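Local coordinates for protein coclaurine N-methyltransferase (Coptis japonica, PDB 6GKV) that transfers a methyl group from S-adenosyl-L-methionine to the nitrogen of coclaurine and probably related tetrahydroisoquinolines in alkaloid biosynthesis, at residues Lys204-Leu209 / Ala261-Tyr266. Numbering follows the deposited sequence.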
loop_
_atom_site.group_PDB
_atom_site.type_symbol
_atom_site.label_atom_id
_atom_site.label_comp_id
_atom_site.label_asym_id
_atom_site.label_seq_id
_atom_site.Cartn_x
_atom_site.Cartn_y
_atom_site.Cartn_z
ATOM N N LYS A 204 -16.836 -2.267 -9.393
ATOM C CA LYS A 204 -15.721 -2.363 -10.315
ATOM C C LYS A 204 -14.926 -1.065 -10.314
ATOM O O LYS A 204 -13.862 -0.982 -9.700
ATOM C CB LYS A 204 -16.212 -2.676 -11.729
ATOM C CG LYS A 204 -16.962 -3.991 -11.852
ATOM C CD LYS A 204 -16.100 -5.162 -11.390
ATOM C CE LYS A 204 -16.812 -6.508 -11.594
ATOM N NZ LYS A 204 -16.164 -7.570 -10.777
ATOM N N ASN A 205 -15.450 -0.054 -11.002
ATOM C CA ASN A 205 -14.762 1.226 -11.115
ATOM C C ASN A 205 -14.832 2.052 -9.823
ATOM O O ASN A 205 -15.752 2.857 -9.629
ATOM C CB ASN A 205 -15.317 2.043 -12.280
ATOM C CG ASN A 205 -14.498 3.290 -12.561
ATOM O OD1 ASN A 205 -13.900 3.874 -11.658
ATOM N ND2 ASN A 205 -14.461 3.704 -13.822
ATOM N N TYR A 206 -13.805 1.882 -8.988
ATOM C CA TYR A 206 -13.738 2.475 -7.657
ATOM C C TYR A 206 -13.488 3.975 -7.683
ATOM O O TYR A 206 -13.919 4.711 -6.793
ATOM C CB TYR A 206 -12.636 1.798 -6.857
ATOM C CG TYR A 206 -12.877 0.345 -6.521
ATOM C CD1 TYR A 206 -14.058 -0.065 -5.925
ATOM C CD2 TYR A 206 -11.911 -0.612 -6.791
ATOM C CE1 TYR A 206 -14.268 -1.388 -5.611
ATOM C CE2 TYR A 206 -12.110 -1.939 -6.478
ATOM C CZ TYR A 206 -13.290 -2.326 -5.892
ATOM O OH TYR A 206 -13.487 -3.659 -5.566
ATOM N N GLU A 207 -12.783 4.436 -8.700
ATOM C CA GLU A 207 -12.582 5.877 -8.855
ATOM C C GLU A 207 -13.943 6.587 -9.040
ATOM O O GLU A 207 -14.183 7.633 -8.429
ATOM C CB GLU A 207 -11.635 6.170 -10.034
ATOM C CG GLU A 207 -11.477 7.651 -10.379
ATOM C CD GLU A 207 -10.815 7.882 -11.735
ATOM O OE1 GLU A 207 -9.940 7.087 -12.124
ATOM O OE2 GLU A 207 -11.182 8.853 -12.427
ATOM N N LEU A 208 -14.833 6.015 -9.859
ATOM C CA LEU A 208 -16.159 6.627 -10.081
ATOM C C LEU A 208 -17.042 6.488 -8.843
ATOM O O LEU A 208 -17.672 7.443 -8.423
ATOM C CB LEU A 208 -16.867 6.026 -11.298
ATOM C CG LEU A 208 -16.335 6.461 -12.669
ATOM C CD1 LEU A 208 -17.129 5.813 -13.795
ATOM C CD2 LEU A 208 -16.351 7.975 -12.825
ATOM N N LEU A 209 -17.056 5.308 -8.241
ATOM C CA LEU A 209 -17.813 5.087 -7.008
ATOM C C LEU A 209 -17.376 6.009 -5.850
ATOM O O LEU A 209 -18.224 6.599 -5.171
ATOM C CB LEU A 209 -17.682 3.622 -6.572
ATOM C CG LEU A 209 -18.577 3.273 -5.392
ATOM C CD1 LEU A 209 -20.017 3.604 -5.755
ATOM C CD2 LEU A 209 -18.446 1.826 -5.039
ATOM N N ALA A 261 -4.976 -5.708 0.487
ATOM C CA ALA A 261 -5.198 -4.877 1.663
ATOM C C ALA A 261 -4.840 -3.416 1.362
ATOM O O ALA A 261 -5.414 -2.510 1.955
ATOM C CB ALA A 261 -4.408 -5.400 2.844
ATOM N N SER A 262 -3.923 -3.203 0.417
ATOM C CA SER A 262 -3.460 -1.858 0.023
ATOM C C SER A 262 -4.301 -1.149 -1.029
ATOM O O SER A 262 -3.925 -0.069 -1.481
ATOM C CB SER A 262 -2.044 -1.945 -0.539
ATOM O OG SER A 262 -2.100 -2.498 -1.856
ATOM N N PHE A 263 -5.408 -1.757 -1.439
ATOM C CA PHE A 263 -5.988 -1.455 -2.754
ATOM C C PHE A 263 -6.548 -0.040 -2.875
ATOM O O PHE A 263 -6.285 0.660 -3.854
ATOM C CB PHE A 263 -7.092 -2.485 -3.116
ATOM C CG PHE A 263 -7.267 -2.674 -4.606
ATOM C CD1 PHE A 263 -6.240 -3.218 -5.367
ATOM C CD2 PHE A 263 -8.438 -2.310 -5.242
ATOM C CE1 PHE A 263 -6.388 -3.391 -6.744
ATOM C CE2 PHE A 263 -8.603 -2.473 -6.631
ATOM C CZ PHE A 263 -7.584 -2.994 -7.380
ATOM N N PHE A 264 -7.294 0.396 -1.872
ATOM C CA PHE A 264 -7.976 1.661 -1.974
ATOM C C PHE A 264 -7.066 2.809 -1.611
ATOM O O PHE A 264 -7.432 3.966 -1.765
ATOM C CB PHE A 264 -9.227 1.618 -1.123
ATOM C CG PHE A 264 -10.171 0.546 -1.562
ATOM C CD1 PHE A 264 -10.770 0.620 -2.808
ATOM C CD2 PHE A 264 -10.426 -0.557 -0.765
ATOM C CE1 PHE A 264 -11.636 -0.384 -3.257
ATOM C CE2 PHE A 264 -11.286 -1.558 -1.201
ATOM C CZ PHE A 264 -11.889 -1.473 -2.454
ATOM N N LEU A 265 -5.847 2.478 -1.187
ATOM C CA LEU A 265 -4.797 3.468 -1.075
ATOM C C LEU A 265 -4.532 4.073 -2.454
ATOM O O LEU A 265 -3.918 5.142 -2.575
ATOM C CB LEU A 265 -3.512 2.848 -0.502
ATOM C CG LEU A 265 -3.586 2.231 0.910
ATOM C CD1 LEU A 265 -2.233 1.726 1.367
ATOM C CD2 LEU A 265 -4.173 3.196 1.951
ATOM N N TYR A 266 -4.985 3.376 -3.497
ATOM C CA TYR A 266 -4.682 3.778 -4.868
ATOM C C TYR A 266 -5.853 4.507 -5.491
ATOM O O TYR A 266 -5.836 4.824 -6.680
ATOM C CB TYR A 266 -4.311 2.562 -5.715
ATOM C CG TYR A 266 -2.935 1.987 -5.422
ATOM C CD1 TYR A 266 -1.777 2.635 -5.875
ATOM C CD2 TYR A 266 -2.791 0.806 -4.712
ATOM C CE1 TYR A 266 -0.520 2.136 -5.617
ATOM C CE2 TYR A 266 -1.509 0.271 -4.444
ATOM C CZ TYR A 266 -0.385 0.944 -4.908
ATOM O OH TYR A 266 0.873 0.435 -4.667
#
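The ring of Tyr206 receives the edge of Phe264 on one face, with Phe264 CE1 3.3 Å above the centre of the tyrosine ring. The planes stand at 83°, a T-shaped pair. Over the opposite face stands the carbonyl oxygen of Lys204, 3.5 Å from the plane. Phe263 comes instead to the tyrosine's rim: Tyr206 CE2 and Phe263 CE2 are 3.6 Å apart, each near the plane of the other's ring, so neither covers a face. Phe263 CD2 also lies 4.2 Å above the Phe264 plane, offset toward its rim. The CA-CB bond of Phe264 does not aim at the helix, but with CG beside the backbone N (chi1 -60°) the ring end swings over the Tyr206 face. No hydrogen bond crosses the contact; Tyr206 OH is tied to Phe200 O, which secures the polar end of this buried ring. Asn205, the residue before Tyr206, is the N-cap of helix 206-215, its OD1 accepting from Leu208 N at 2.9 Å. Phe200 and His227 also meet Phe264 edge-to-face, while Phe263 rests on Thr55 and Leu58 of helix 44-58. The Tyr206 side chain lies about 10 Å from the bound N-methylheliamine. This buried aromatic cluster joins the first turn of helix 206-215 to the loop after strand 257-258, within a Rossmann-like methyltransferase fold.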